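Local coordinates for protein argonaute 5 (Arabidopsis thaliana, PDB 4G0O), which probably binds the 5' nucleotide of small RNAs through its MID domain and so sorts them for gene silencing, at residues 13-18 with 50-56; 27-31 with 113-117; 34-39 with 121-125; 62-66 with 92-97; 77-83 with 104-110. All blocks are in the same frame, centred on the assembly; numbering follows the deposited sequence.

The five contacts show how an alpha/beta domain divides its chemistry by place. Contact 5, nearest the centre of the chain, joins two parallel strands by a backbone ladder, and contact 1 works alike on the neighbouring strand 7-18 of the same sheet, though its looped segment 50-56 is more open to solvent. Contacts 2 and 3 share helix 27-42, which packs against helices 110-115 and 118-131 almost wholly through carbon and sulfur; contact 3 is the more buried. Contact 4 pairs helices 62-72 and 90-101, some 23 Å from contact 3 between centres, with a salt bridge at its margin. Contacts 4 and 5 meet at a sulfate ion.

Contact 1 of 5, residues 13-18 with 50-56; sequences SWTCVS and PAIPFIS
Phe-54 lays its ring flat over Cys-16, whose CB sits 3.4 Å from the ring centroid in a CH-pi contact almost exactly on the ring normal. The sulfur, SG, lies over the same face but further from the centre, a Cys sulfur-aromatic contact. With CG placed anti to its own carbonyl carbon (chi1 -73°), Phe-54 runs back along strand 7-18 until its rim meets that of Trp-14, where CZ of Phe-54 is 3.3 Å from Trp-14 CZ3. The two planes are inclined at 68°, yet neither ring covers the other's face. Trp-14 has its CG between the backbone N and the carbonyl carbon (chi1 70°), which turns the indole across the loop so that Pro-50 CB stands 4.0 Å above the centroid of its six-membered ring; the indole NE1 is bonded to Lys-47 O.

In the parallel sheet of this Rossmann-like MID fold, regular pairing between these two segments is limited to Val-17 with Ile-55 and Ser-18 with Ser-56. Ile-55 N bonds to Cys-16 O, and Ser-18 N to Ile-55 O. On the face turned to Ile-69 of helix 62-72, Val-17 CG2 rests on Ile-55 CG1, 3.6 Å away. Ahead of this register the loop is held by Ala-51 N, 2.8 Å from Trp-14 O, and by the hydroxyl of Thr-15, which donates from OG1 to Ile-52 O at 2.9 Å, from above the carbonyl plane. With an alanine at Phe-54, Cys-16 CB is likely to lose its ring face and a gap to open beside Trp-14. Beyond the Phe-54 ring, Gln-29 and Cys-32 of helix 27-42 close in.

Contact 2 of 5, residues 27-31 with 113-117; sequences LPQEF and VNKLN
The backbone bond from Phe-31 N to Leu-27 O, 2.6 Å long, spans one turn of helix 27-42 and ties together the two residues that close on Val-113. From the start of this turn Leu-27 reaches across with CG anti to the backbone N (chi1 -176°), and its CD2 presses on Val-113 CG1 at 3.4 Å, tighter than ordinary van der Waals contact. That CG1 methyl lies between Leu-27 and the root of the Phe-31 ring, while Val-113 CG2 stands 3.8 Å from the ring centroid, over the middle of one face, a CH-pi contact only 7° off the normal.

Leu-116 comes to the same ring from another direction. It is the first residue past helix 110-115, with positive phi, and its CD2 lies in the ring plane at the edge, 3.8 Å from Phe-31 CD2. Its second methyl, CD1, meets Glu-30 at CG and also at the carboxylate OE2, both 3.8 Å away, the two side chains standing nearly perpendicular. Thus helix 27-42 is joined to the end of helix 110-115 by methyls of branched side chains closing on a face and an edge of one ring, an attachment that depends on shape and burial rather than on polar pairing.

Contact 3 of 5, residues 34-39 with 121-125; sequences QLIGMC and MENVA
Met-121 drives its terminal methyl into the backbone of helix 27-42: CE lies 3.2 Å from Leu-35 N and 3.5 Å from Gln-34 CB. The extended chain as far as SD brings the sulfur beside Gln-34, and the bend at the last torsion (chi3 110°) turns CE in towards Leu-35 CB. Leu-35 reaches back across the contact at an oblique angle to Met-121. Its first torsion (chi1 -142°) is well off a staggered position, and from there its forked end lies against the other helix, with CD1 3.7 Å from Val-124 CG1 and CD2 3.6 Å from Met-121 O. The leucine and valine side chains are nearly perpendicular.

Met-38, one turn along, folds twice beyond CB and lies over the outer side of the contact. Its CG rests on the backbone carbonyl of Met-121, 3.5 Å from that O, and SD goes on towards Glu-122. Where the backbones come closest, Ala-125 presents only a methyl, and Cys-39 SG touches its CB at 3.6 Å. The two short helical segments cross at -65°, their axes 8.8 Å apart. A glycine in place of Leu-35 would probably leave Val-124 CG1 without its leucine partner and open a gap over Met-121 O. Small residues meet where the backbones are near and long flexible ones bridge where they part; no salt bridge joins the two segments, which suggests that fit of carbon and sulfur largely governs how they lie together.

Contact 4 of 5, residues 62-66 with 92-97; sequences IEEAL and KIKRIC. With SO4 (sulfate ion), chain C.
The carboxylate of Glu-63 meets Lys-92 through one oxygen, OE1 lying 3.3 Å from NZ in a salt bridge whose hydrogen bond is weak; the other oxygen, OE2, is 4.0 Å from the same NZ. The second flat group, the guanidinium of Arg-95, has Lys-92 O over one face, displaced towards its rim, and it forms its salt bridge with Glu-100. Its NH1 stays 5.6 Å from Glu-63 OE1, so attraction between these two opposite charges is likely to be no more than long-range. To bring the ammonium to Glu-63, Lys-92 sets CG anti to the backbone N (chi1 -172°) and bends at its third torsion, its CD passing 3.9 Å from Ile-62 CG2.

Beneath these charges the two helices, 62-72 and 90-101, run side by side on one face of the Rossmann-like parallel sheet, their segments inclined by 34° with axes 10.7 Å apart. Ile-96 fills the space between Ile-62 and Leu-66: its CD1 reaches Ile-62 CG2 at 3.9 Å, while its CG2 branch lies 3.8 Å from Leu-66 CD2. Cys-97 SG closes the row against Leu-66 CG. Ile-93 touches Ile-62 too, and continues inward to Cys-107 of strand 105-108 and to Leu-83 just past strand 78-82. Lys-94 leaves the far side of helix 90-101, bonded through NZ to Ser-105 OG and weakly to a sulfate oxygen, O2, 3.4 Å away; Lys-131 NZ also bonds the sulfate.

Contact 5 of 5, residues 77-83 with 104-110; sequences QLLIVIL and VSQCCQP. With SO4 (sulfate ion), chain C.
Leu-83 and Cys-107 meet at the end of a hydrophobic row, CD2 of the leucine 3.9 Å from CB of the cysteine, with Val-81 CB 4.1 Å from Cys-107 SG just behind. The strands belong to the beta-alpha-beta unit formed by strand 78-82, helix 90-101 and strand 105-108, and their parallel course places Val-81 and Cys-107 on the face that helix 90-101 covers. On the other face, Ile-82 and Pro-110 overlap head to tail, CG2 to CB 4.0 Å. At the start of the pair, Leu-78 CD1 lies 3.9 Å from Val-104 CG1.

Between the faces runs an unbroken parallel ladder. Leu-79 and Val-81 each donate to one residue and accept from another: Leu-79 N to Val-104 O, Gln-106 N to Leu-79 O, Val-81 N to Gln-106 O, Cys-108 N to Val-81 O at 2.9 Å. Leu-83 N to Cys-108 O ends it. Polar groups lie on both faces, Ser-105 on that of Val-81 and Gln-106 on that of Ile-80. Gln-106, bent at its second torsion (chi2 62°), turns its amide to the sulfate. Together with Lys-94 and Lys-131 it is consistent with the 5'-phosphate pocket of Argonaute MID domains, the sulfate probably marking the phosphate site. The bond from Gln-106 NE2 to sulfate O3, 3.0 Å, is weak and doubtful, since OE1 of the same amide is just as near O3; NE2 makes a second weak bond, 3.3 Å, to Cys-107 O.

Contact 1 of 5, residues 13-18 with 50-56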
# COMPACT_ATOMS: atom_id res chain seq x y z
N SER A 13 7.41 8.78 -3.81
CA SER A 13 7.53 8.60 -2.37
C SER A 13 6.50 7.59 -1.85
O SER A 13 5.30 7.85 -1.83
CB SER A 13 7.35 9.95 -1.66
OG SER A 13 7.75 9.88 -0.31
N TRP A 14 6.97 6.42 -1.44
CA TRP A 14 6.08 5.36 -0.97
C TRP A 14 6.84 4.47 0.00
O TRP A 14 8.07 4.46 0.00
CB TRP A 14 5.54 4.53 -2.15
CG TRP A 14 6.61 3.68 -2.79
CD1 TRP A 14 7.44 4.03 -3.81
CD2 TRP A 14 6.99 2.34 -2.41
NE1 TRP A 14 8.31 3.00 -4.09
CE2 TRP A 14 8.06 1.96 -3.24
CE3 TRP A 14 6.53 1.44 -1.44
CZ2 TRP A 14 8.67 0.72 -3.13
CZ3 TRP A 14 7.14 0.22 -1.35
CH2 TRP A 14 8.19 -0.13 -2.19
N THR A 15 6.12 3.74 0.84
CA THR A 15 6.74 2.71 1.67
C THR A 15 5.67 1.77 2.19
O THR A 15 4.49 1.92 1.88
CB THR A 15 7.57 3.29 2.84
OG1 THR A 15 8.32 2.24 3.46
CG2 THR A 15 6.68 3.97 3.86
N CYS A 16 6.09 0.78 2.97
CA CYS A 16 5.19 -0.27 3.40
C CYS A 16 5.26 -0.46 4.90
O CYS A 16 6.35 -0.44 5.49
CB CYS A 16 5.59 -1.57 2.72
SG CYS A 16 4.66 -3.01 3.24
N VAL A 17 4.10 -0.65 5.52
CA VAL A 17 4.03 -0.99 6.93
C VAL A 17 3.24 -2.26 7.10
O VAL A 17 2.21 -2.45 6.46
CB VAL A 17 3.30 0.08 7.75
CG1 VAL A 17 3.57 -0.10 9.24
CG2 VAL A 17 3.77 1.41 7.33
N SER A 18 3.72 -3.11 8.00
CA SER A 18 3.03 -4.34 8.30
C SER A 18 2.67 -4.45 9.78
O SER A 18 3.54 -4.36 10.65
CB SER A 18 3.87 -5.55 7.89
OG SER A 18 3.30 -6.72 8.42
N PRO A 50 11.75 2.47 -1.69
CA PRO A 50 10.78 3.16 -0.85
C PRO A 50 11.46 4.40 -0.25
O PRO A 50 12.68 4.43 -0.17
CB PRO A 50 10.46 2.12 0.23
CG PRO A 50 11.71 1.38 0.38
CD PRO A 50 12.32 1.30 -1.01
N ALA A 51 10.68 5.40 0.16
CA ALA A 51 11.26 6.64 0.65
C ALA A 51 11.88 6.48 2.05
O ALA A 51 12.76 7.25 2.44
CB ALA A 51 10.21 7.72 0.65
N ILE A 52 11.41 5.50 2.81
CA ILE A 52 12.04 5.09 4.06
C ILE A 52 11.93 3.57 4.10
O ILE A 52 11.09 3.00 3.41
CB ILE A 52 11.36 5.71 5.31
CG1 ILE A 52 9.87 5.35 5.34
CG2 ILE A 52 11.58 7.23 5.37
CD1 ILE A 52 9.20 5.65 6.68
N PRO A 53 12.80 2.90 4.88
CA PRO A 53 12.78 1.43 4.93
C PRO A 53 11.42 0.88 5.37
O PRO A 53 10.72 1.56 6.11
CB PRO A 53 13.83 1.11 6.01
CG PRO A 53 14.74 2.28 6.00
CD PRO A 53 13.87 3.46 5.73
N PHE A 54 11.07 -0.34 4.95
CA PHE A 54 9.82 -0.94 5.39
C PHE A 54 9.83 -1.10 6.90
O PHE A 54 10.89 -1.27 7.52
CB PHE A 54 9.59 -2.31 4.74
CG PHE A 54 9.21 -2.24 3.29
CD1 PHE A 54 8.79 -3.38 2.62
CD2 PHE A 54 9.29 -1.03 2.58
CE1 PHE A 54 8.44 -3.32 1.27
CE2 PHE A 54 8.94 -0.97 1.24
CZ PHE A 54 8.52 -2.12 0.59
N ILE A 55 8.65 -1.05 7.50
CA ILE A 55 8.51 -1.18 8.94
C ILE A 55 7.58 -2.35 9.26
O ILE A 55 6.55 -2.55 8.61
CB ILE A 55 7.97 0.12 9.57
CG1 ILE A 55 7.16 0.93 8.56
CG2 ILE A 55 9.11 0.99 10.06
CD1 ILE A 55 7.99 1.93 7.68
N SER A 56 7.96 -3.15 10.25
CA SER A 56 7.10 -4.20 10.75
C SER A 56 6.99 -4.02 12.25
O SER A 56 8.00 -3.92 12.94
CB SER A 56 7.67 -5.57 10.42
OG SER A 56 6.81 -6.60 10.89
O HOH W 1 5.26 -8.92 8.82

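Contact 2 of 5, residues 27-31 with 113-117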
# COMPACT_ATOMS: atom_id res chain seq x y z
N LEU A 27 7.66 -11.57 2.97
CA LEU A 27 6.45 -11.32 2.21
C LEU A 27 6.18 -9.84 1.88
O LEU A 27 5.82 -9.52 0.73
CB LEU A 27 5.25 -11.96 2.91
CG LEU A 27 3.91 -11.85 2.18
CD1 LEU A 27 3.92 -12.60 0.83
CD2 LEU A 27 2.82 -12.36 3.08
N PRO A 28 6.32 -8.93 2.88
CA PRO A 28 6.12 -7.51 2.55
C PRO A 28 6.97 -7.03 1.37
O PRO A 28 6.43 -6.40 0.45
CB PRO A 28 6.55 -6.80 3.84
CG PRO A 28 6.15 -7.75 4.92
CD PRO A 28 6.43 -9.13 4.34
N GLN A 29 8.27 -7.34 1.39
CA GLN A 29 9.16 -7.03 0.27
C GLN A 29 8.72 -7.69 -1.02
O GLN A 29 8.66 -7.04 -2.06
CB GLN A 29 10.58 -7.51 0.56
CG GLN A 29 11.48 -6.46 1.15
CD GLN A 29 11.70 -5.32 0.20
OE1 GLN A 29 11.47 -5.45 -1.01
NE2 GLN A 29 12.14 -4.18 0.73
N GLU A 30 8.46 -8.98 -0.96
CA GLU A 30 8.10 -9.74 -2.15
C GLU A 30 6.77 -9.24 -2.72
O GLU A 30 6.66 -8.99 -3.92
CB GLU A 30 8.05 -11.24 -1.82
CG GLU A 30 7.19 -12.07 -2.77
CD GLU A 30 7.86 -12.39 -4.09
OE1 GLU A 30 8.99 -11.90 -4.36
OE2 GLU A 30 7.26 -13.15 -4.88
N PHE A 31 5.77 -9.09 -1.84
CA PHE A 31 4.45 -8.60 -2.24
C PHE A 31 4.49 -7.20 -2.85
O PHE A 31 3.83 -6.95 -3.86
CB PHE A 31 3.48 -8.60 -1.06
CG PHE A 31 2.21 -7.86 -1.34
CD1 PHE A 31 2.00 -6.58 -0.85
CD2 PHE A 31 1.22 -8.44 -2.13
CE1 PHE A 31 0.84 -5.89 -1.12
CE2 PHE A 31 0.05 -7.76 -2.40
CZ PHE A 31 -0.14 -6.48 -1.90
N VAL A 113 -2.53 -11.06 0.93
CA VAL A 113 -1.16 -10.74 0.56
C VAL A 113 -0.36 -12.03 0.44
O VAL A 113 0.46 -12.20 -0.48
CB VAL A 113 -0.49 -9.79 1.59
CG1 VAL A 113 1.03 -9.88 1.51
CG2 VAL A 113 -0.97 -8.36 1.38
N ASN A 114 -0.62 -12.95 1.36
CA ASN A 114 0.02 -14.25 1.37
C ASN A 114 -0.24 -15.07 0.09
O ASN A 114 0.60 -15.87 -0.31
CB ASN A 114 -0.42 -15.05 2.60
CG ASN A 114 0.53 -16.18 2.91
OD1 ASN A 114 1.75 -16.00 2.89
ND2 ASN A 114 -0.02 -17.37 3.17
N LYS A 115 -1.39 -14.89 -0.54
CA LYS A 115 -1.73 -15.65 -1.74
C LYS A 115 -0.95 -15.17 -2.97
O LYS A 115 -0.73 -15.93 -3.91
CB LYS A 115 -3.22 -15.56 -2.05
CG LYS A 115 -4.20 -16.17 -1.04
CD LYS A 115 -5.59 -15.55 -1.31
CE LYS A 115 -6.74 -16.13 -0.49
NZ LYS A 115 -6.34 -16.48 0.90
N LEU A 116 -0.53 -13.90 -2.95
CA LEU A 116 0.12 -13.28 -4.11
C LEU A 116 -0.65 -13.59 -5.41
O LEU A 116 -0.05 -13.92 -6.45
CB LEU A 116 1.59 -13.71 -4.22
CG LEU A 116 2.56 -13.16 -3.17
CD1 LEU A 116 3.90 -13.87 -3.27
CD2 LEU A 116 2.75 -11.65 -3.33
N ASN A 117 -1.97 -13.52 -5.33
CA ASN A 117 -2.80 -13.73 -6.50
C ASN A 117 -2.65 -12.54 -7.45
O ASN A 117 -2.75 -11.39 -7.03
CB ASN A 117 -4.27 -13.95 -6.12
CG ASN A 117 -5.05 -14.69 -7.21
OD1 ASN A 117 -4.74 -14.56 -8.39
ND2 ASN A 117 -6.02 -15.49 -6.81

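Contact 3 of 5, residues 34-39 with 121-125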
# COMPACT_ATOMS: atom_id res chain seq x y z
N GLN A 34 6.15 -7.34 -6.45
CA GLN A 34 5.23 -7.77 -7.51
C GLN A 34 4.11 -6.75 -7.76
O GLN A 34 3.75 -6.50 -8.91
CB GLN A 34 4.65 -9.16 -7.21
CG GLN A 34 5.63 -10.30 -7.44
CD GLN A 34 5.07 -11.67 -7.03
OE1 GLN A 34 3.87 -11.94 -7.16
NE2 GLN A 34 5.95 -12.53 -6.53
N LEU A 35 3.56 -6.17 -6.69
CA LEU A 35 2.45 -5.23 -6.80
C LEU A 35 2.87 -4.04 -7.66
O LEU A 35 2.16 -3.67 -8.60
CB LEU A 35 2.01 -4.74 -5.42
CG LEU A 35 0.51 -4.54 -5.16
CD1 LEU A 35 0.34 -3.60 -4.01
CD2 LEU A 35 -0.28 -4.04 -6.38
N ILE A 36 4.04 -3.49 -7.36
CA ILE A 36 4.59 -2.38 -8.14
C ILE A 36 4.84 -2.76 -9.60
O ILE A 36 4.57 -1.95 -10.50
CB ILE A 36 5.85 -1.83 -7.47
CG1 ILE A 36 5.45 -0.88 -6.35
CG2 ILE A 36 6.74 -1.09 -8.47
CD1 ILE A 36 6.55 -0.63 -5.36
N GLY A 37 5.31 -3.98 -9.84
CA GLY A 37 5.48 -4.49 -11.19
C GLY A 37 4.15 -4.55 -11.92
O GLY A 37 4.08 -4.28 -13.12
N MET A 38 3.10 -4.90 -11.19
CA MET A 38 1.74 -4.91 -11.72
C MET A 38 1.20 -3.48 -11.95
O MET A 38 0.60 -3.20 -12.98
CB MET A 38 0.82 -5.72 -10.79
CG MET A 38 -0.64 -5.78 -11.21
SD MET A 38 -0.94 -6.44 -12.88
CE MET A 38 -0.59 -8.20 -12.66
N CYS A 39 1.42 -2.58 -11.00
CA CYS A 39 1.09 -1.17 -11.21
C CYS A 39 1.79 -0.67 -12.47
O CYS A 39 1.18 -0.01 -13.32
CB CYS A 39 1.51 -0.30 -10.02
SG CYS A 39 0.48 -0.46 -8.50
N MET A 121 -3.74 -8.39 -7.15
CA MET A 121 -2.81 -7.29 -7.35
C MET A 121 -3.19 -6.41 -8.55
O MET A 121 -2.87 -5.22 -8.58
CB MET A 121 -1.39 -7.83 -7.47
CG MET A 121 -0.93 -8.53 -6.18
SD MET A 121 0.60 -9.43 -6.43
CE MET A 121 1.71 -8.45 -5.50
N GLU A 122 -3.85 -7.00 -9.54
CA GLU A 122 -4.42 -6.19 -10.61
C GLU A 122 -5.44 -5.21 -10.02
O GLU A 122 -5.35 -4.01 -10.24
CB GLU A 122 -5.07 -7.08 -11.69
CG GLU A 122 -5.65 -6.29 -12.85
CD GLU A 122 -5.91 -7.15 -14.09
OE1 GLU A 122 -5.37 -8.28 -14.19
OE2 GLU A 122 -6.66 -6.67 -14.97
N ASN A 123 -6.39 -5.74 -9.25
CA ASN A 123 -7.38 -4.93 -8.53
C ASN A 123 -6.79 -3.84 -7.63
O ASN A 123 -7.20 -2.68 -7.70
CB ASN A 123 -8.29 -5.83 -7.68
CG ASN A 123 -9.26 -6.62 -8.51
OD1 ASN A 123 -10.24 -6.08 -9.02
ND2 ASN A 123 -9.00 -7.92 -8.66
N VAL A 124 -5.84 -4.22 -6.79
CA VAL A 124 -5.15 -3.27 -5.93
C VAL A 124 -4.42 -2.20 -6.74
O VAL A 124 -4.49 -1.01 -6.42
CB VAL A 124 -4.16 -4.00 -5.00
CG1 VAL A 124 -3.26 -3.01 -4.24
CG2 VAL A 124 -4.93 -4.89 -4.04
N ALA A 125 -3.72 -2.62 -7.79
CA ALA A 125 -3.00 -1.67 -8.65
C ALA A 125 -3.90 -0.56 -9.20
O ALA A 125 -3.54 0.60 -9.20
CB ALA A 125 -2.29 -2.41 -9.79

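Contact 4 of 5, residues 62-66 with 92-97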
# COMPACT_ATOMS: atom_id res chain seq x y z
N ILE A 62 -0.02 0.84 16.32
CA ILE A 62 -0.59 1.47 15.11
C ILE A 62 -0.47 3.00 15.14
O ILE A 62 0.07 3.61 14.23
CB ILE A 62 -2.08 1.05 14.89
CG1 ILE A 62 -2.16 -0.37 14.32
CG2 ILE A 62 -2.81 2.02 13.96
CD1 ILE A 62 -3.51 -1.01 14.48
N GLU A 63 -0.95 3.61 16.22
CA GLU A 63 -0.89 5.06 16.35
C GLU A 63 0.55 5.55 16.24
O GLU A 63 0.84 6.45 15.46
CB GLU A 63 -1.55 5.51 17.67
CG GLU A 63 -3.05 5.17 17.81
CD GLU A 63 -3.32 3.76 18.35
OE1 GLU A 63 -4.42 3.53 18.90
OE2 GLU A 63 -2.46 2.86 18.21
N GLU A 64 1.46 4.91 17.00
CA GLU A 64 2.90 5.23 17.00
C GLU A 64 3.58 5.11 15.63
O GLU A 64 4.29 6.02 15.21
CB GLU A 64 3.64 4.32 18.01
CG GLU A 64 5.14 4.61 18.15
CD GLU A 64 6.07 3.43 17.80
OE1 GLU A 64 5.91 2.83 16.71
OE2 GLU A 64 6.97 3.11 18.63
N ALA A 65 3.39 3.97 14.97
CA ALA A 65 4.04 3.68 13.68
C ALA A 65 3.59 4.65 12.60
O ALA A 65 4.40 5.20 11.88
CB ALA A 65 3.73 2.26 13.24
N LEU A 66 2.29 4.87 12.51
CA LEU A 66 1.74 5.73 11.47
C LEU A 66 2.29 7.14 11.64
O LEU A 66 2.75 7.76 10.68
CB LEU A 66 0.21 5.72 11.55
CG LEU A 66 -0.61 4.87 10.57
CD1 LEU A 66 0.22 3.92 9.66
CD2 LEU A 66 -1.70 4.10 11.31
N LYS A 92 -9.80 2.40 12.32
CA LYS A 92 -8.77 3.15 13.00
C LYS A 92 -7.65 3.58 12.03
O LYS A 92 -7.26 4.76 12.00
CB LYS A 92 -8.17 2.33 14.15
CG LYS A 92 -7.22 3.13 15.01
CD LYS A 92 -6.22 2.24 15.78
CE LYS A 92 -6.80 1.70 17.09
NZ LYS A 92 -5.85 0.75 17.74
N ILE A 93 -7.15 2.63 11.24
CA ILE A 93 -6.03 2.93 10.34
C ILE A 93 -6.38 3.95 9.26
O ILE A 93 -5.58 4.83 8.96
CB ILE A 93 -5.47 1.65 9.68
CG1 ILE A 93 -4.95 0.69 10.76
CG2 ILE A 93 -4.34 1.98 8.68
CD1 ILE A 93 -4.51 -0.65 10.22
N LYS A 94 -7.58 3.83 8.69
CA LYS A 94 -7.97 4.75 7.62
C LYS A 94 -8.17 6.13 8.18
O LYS A 94 -7.75 7.12 7.58
CB LYS A 94 -9.25 4.29 6.95
CG LYS A 94 -9.10 3.02 6.15
CD LYS A 94 -8.88 3.31 4.67
CE LYS A 94 -7.41 3.17 4.26
NZ LYS A 94 -7.19 3.65 2.85
N ARG A 95 -8.85 6.18 9.33
CA ARG A 95 -9.08 7.43 10.04
C ARG A 95 -7.75 8.15 10.29
O ARG A 95 -7.60 9.33 9.99
CB ARG A 95 -9.83 7.17 11.37
CG ARG A 95 -9.80 8.36 12.33
CD ARG A 95 -10.51 8.10 13.65
NE ARG A 95 -9.87 7.07 14.47
CZ ARG A 95 -8.79 7.26 15.22
NH1 ARG A 95 -8.28 6.25 15.94
NH2 ARG A 95 -8.21 8.45 15.26
N ILE A 96 -6.77 7.42 10.80
CA ILE A 96 -5.48 8.03 11.14
C ILE A 96 -4.79 8.53 9.89
O ILE A 96 -4.28 9.65 9.84
CB ILE A 96 -4.58 7.03 11.87
CG1 ILE A 96 -5.11 6.78 13.28
CG2 ILE A 96 -3.13 7.53 11.91
CD1 ILE A 96 -4.47 5.57 13.97
N CYS A 97 -4.78 7.69 8.85
CA CYS A 97 -4.13 8.06 7.61
C CYS A 97 -4.86 9.18 6.88
O CYS A 97 -4.28 10.23 6.57
CB CYS A 97 -4.00 6.85 6.69
SG CYS A 97 -2.87 5.58 7.33
S SO4 C . -9.11 0.31 0.19
O1 SO4 C . -9.26 -1.15 0.32
O2 SO4 C . -8.36 0.81 1.38
O3 SO4 C . -8.43 0.64 -1.07
O4 SO4 C . -10.44 0.93 0.13

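Contact 5 of 5, residues 77-83 with 104-110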
# COMPACT_ATOMS: atom_id res chain seq x y z
N GLN A 77 3.74 9.77 -0.88
CA GLN A 77 2.64 9.81 -1.83
C GLN A 77 1.73 8.61 -1.64
O GLN A 77 0.60 8.60 -2.12
CB GLN A 77 3.19 9.86 -3.26
CG GLN A 77 3.84 11.20 -3.62
CD GLN A 77 4.58 11.17 -4.96
OE1 GLN A 77 5.25 10.20 -5.31
NE2 GLN A 77 4.48 12.27 -5.70
N LEU A 78 2.22 7.60 -0.93
CA LEU A 78 1.47 6.34 -0.77
C LEU A 78 2.04 5.48 0.35
O LEU A 78 3.25 5.30 0.43
CB LEU A 78 1.48 5.53 -2.08
CG LEU A 78 0.72 4.20 -2.13
CD1 LEU A 78 -0.79 4.44 -2.08
CD2 LEU A 78 1.10 3.37 -3.35
N LEU A 79 1.18 4.95 1.21
CA LEU A 79 1.60 3.99 2.22
C LEU A 79 0.91 2.69 1.94
O LEU A 79 -0.33 2.65 1.92
CB LEU A 79 1.17 4.42 3.62
CG LEU A 79 2.14 4.14 4.77
CD1 LEU A 79 1.41 4.02 6.12
CD2 LEU A 79 3.01 2.93 4.50
N ILE A 80 1.67 1.63 1.72
CA ILE A 80 1.06 0.34 1.54
C ILE A 80 0.96 -0.28 2.91
O ILE A 80 1.98 -0.54 3.56
CB ILE A 80 1.88 -0.59 0.63
CG1 ILE A 80 1.95 -0.03 -0.80
CG2 ILE A 80 1.27 -1.99 0.60
CD1 ILE A 80 3.13 -0.57 -1.57
N VAL A 81 -0.27 -0.50 3.38
CA VAL A 81 -0.43 -1.01 4.72
C VAL A 81 -0.82 -2.48 4.74
O VAL A 81 -1.83 -2.87 4.15
CB VAL A 81 -1.48 -0.22 5.50
CG1 VAL A 81 -1.88 -0.98 6.77
CG2 VAL A 81 -0.94 1.14 5.83
N ILE A 82 -0.02 -3.30 5.42
CA ILE A 82 -0.47 -4.67 5.67
C ILE A 82 -1.19 -4.74 7.03
O ILE A 82 -0.59 -4.55 8.08
CB ILE A 82 0.68 -5.70 5.58
CG1 ILE A 82 1.29 -5.71 4.17
CG2 ILE A 82 0.17 -7.11 5.88
CD1 ILE A 82 2.59 -6.52 4.10
N LEU A 83 -2.48 -5.04 6.97
CA LEU A 83 -3.37 -5.03 8.13
C LEU A 83 -3.05 -6.10 9.16
O LEU A 83 -2.48 -7.14 8.84
CB LEU A 83 -4.83 -5.23 7.68
CG LEU A 83 -5.42 -4.16 6.77
CD1 LEU A 83 -6.70 -4.65 6.09
CD2 LEU A 83 -5.65 -2.88 7.59
N VAL A 104 -2.10 9.16 1.95
CA VAL A 104 -2.80 8.28 1.03
C VAL A 104 -2.35 6.86 1.32
O VAL A 104 -1.17 6.54 1.20
CB VAL A 104 -2.50 8.66 -0.44
CG1 VAL A 104 -2.98 7.55 -1.37
CG2 VAL A 104 -3.17 10.01 -0.80
N SER A 105 -3.28 6.02 1.71
CA SER A 105 -2.93 4.64 2.05
C SER A 105 -3.70 3.60 1.22
O SER A 105 -4.82 3.84 0.78
CB SER A 105 -3.14 4.39 3.54
OG SER A 105 -4.51 4.51 3.89
N GLN A 106 -3.07 2.45 1.04
CA GLN A 106 -3.76 1.28 0.49
C GLN A 106 -3.63 0.12 1.49
O GLN A 106 -2.52 -0.35 1.78
CB GLN A 106 -3.16 0.88 -0.85
CG GLN A 106 -3.77 -0.39 -1.42
CD GLN A 106 -5.26 -0.24 -1.70
OE1 GLN A 106 -5.69 0.75 -2.29
NE2 GLN A 106 -6.05 -1.20 -1.25
N CYS A 107 -4.77 -0.32 2.01
CA CYS A 107 -4.79 -1.37 3.01
C CYS A 107 -5.07 -2.75 2.39
O CYS A 107 -5.95 -2.91 1.55
CB CYS A 107 -5.81 -1.03 4.11
SG CYS A 107 -5.45 0.48 5.05
N CYS A 108 -4.28 -3.73 2.83
CA CYS A 108 -4.28 -5.08 2.28
C CYS A 108 -4.30 -6.14 3.35
O CYS A 108 -3.45 -6.14 4.25
CB CYS A 108 -3.01 -5.28 1.44
SG CYS A 108 -2.93 -4.23 -0.02
N GLN A 109 -5.24 -7.08 3.25
CA GLN A 109 -5.33 -8.16 4.22
C GLN A 109 -4.17 -9.17 4.11
O GLN A 109 -3.90 -9.71 3.03
CB GLN A 109 -6.66 -8.89 4.08
CG GLN A 109 -7.85 -8.09 4.53
CD GLN A 109 -9.13 -8.76 4.15
OE1 GLN A 109 -9.32 -9.13 2.99
NE2 GLN A 109 -10.01 -8.94 5.12
N PRO A 110 -3.51 -9.44 5.24
CA PRO A 110 -2.35 -10.34 5.28
C PRO A 110 -2.60 -11.74 4.69
O PRO A 110 -1.70 -12.31 4.08
CB PRO A 110 -1.99 -10.40 6.79
CG PRO A 110 -3.21 -9.89 7.51
CD PRO A 110 -3.88 -8.93 6.58
S SO4 C . -9.11 0.31 0.19
O1 SO4 C . -9.26 -1.15 0.32
O2 SO4 C . -8.36 0.81 1.38
O3 SO4 C . -8.43 0.64 -1.07
O4 SO4 C . -10.44 0.93 0.13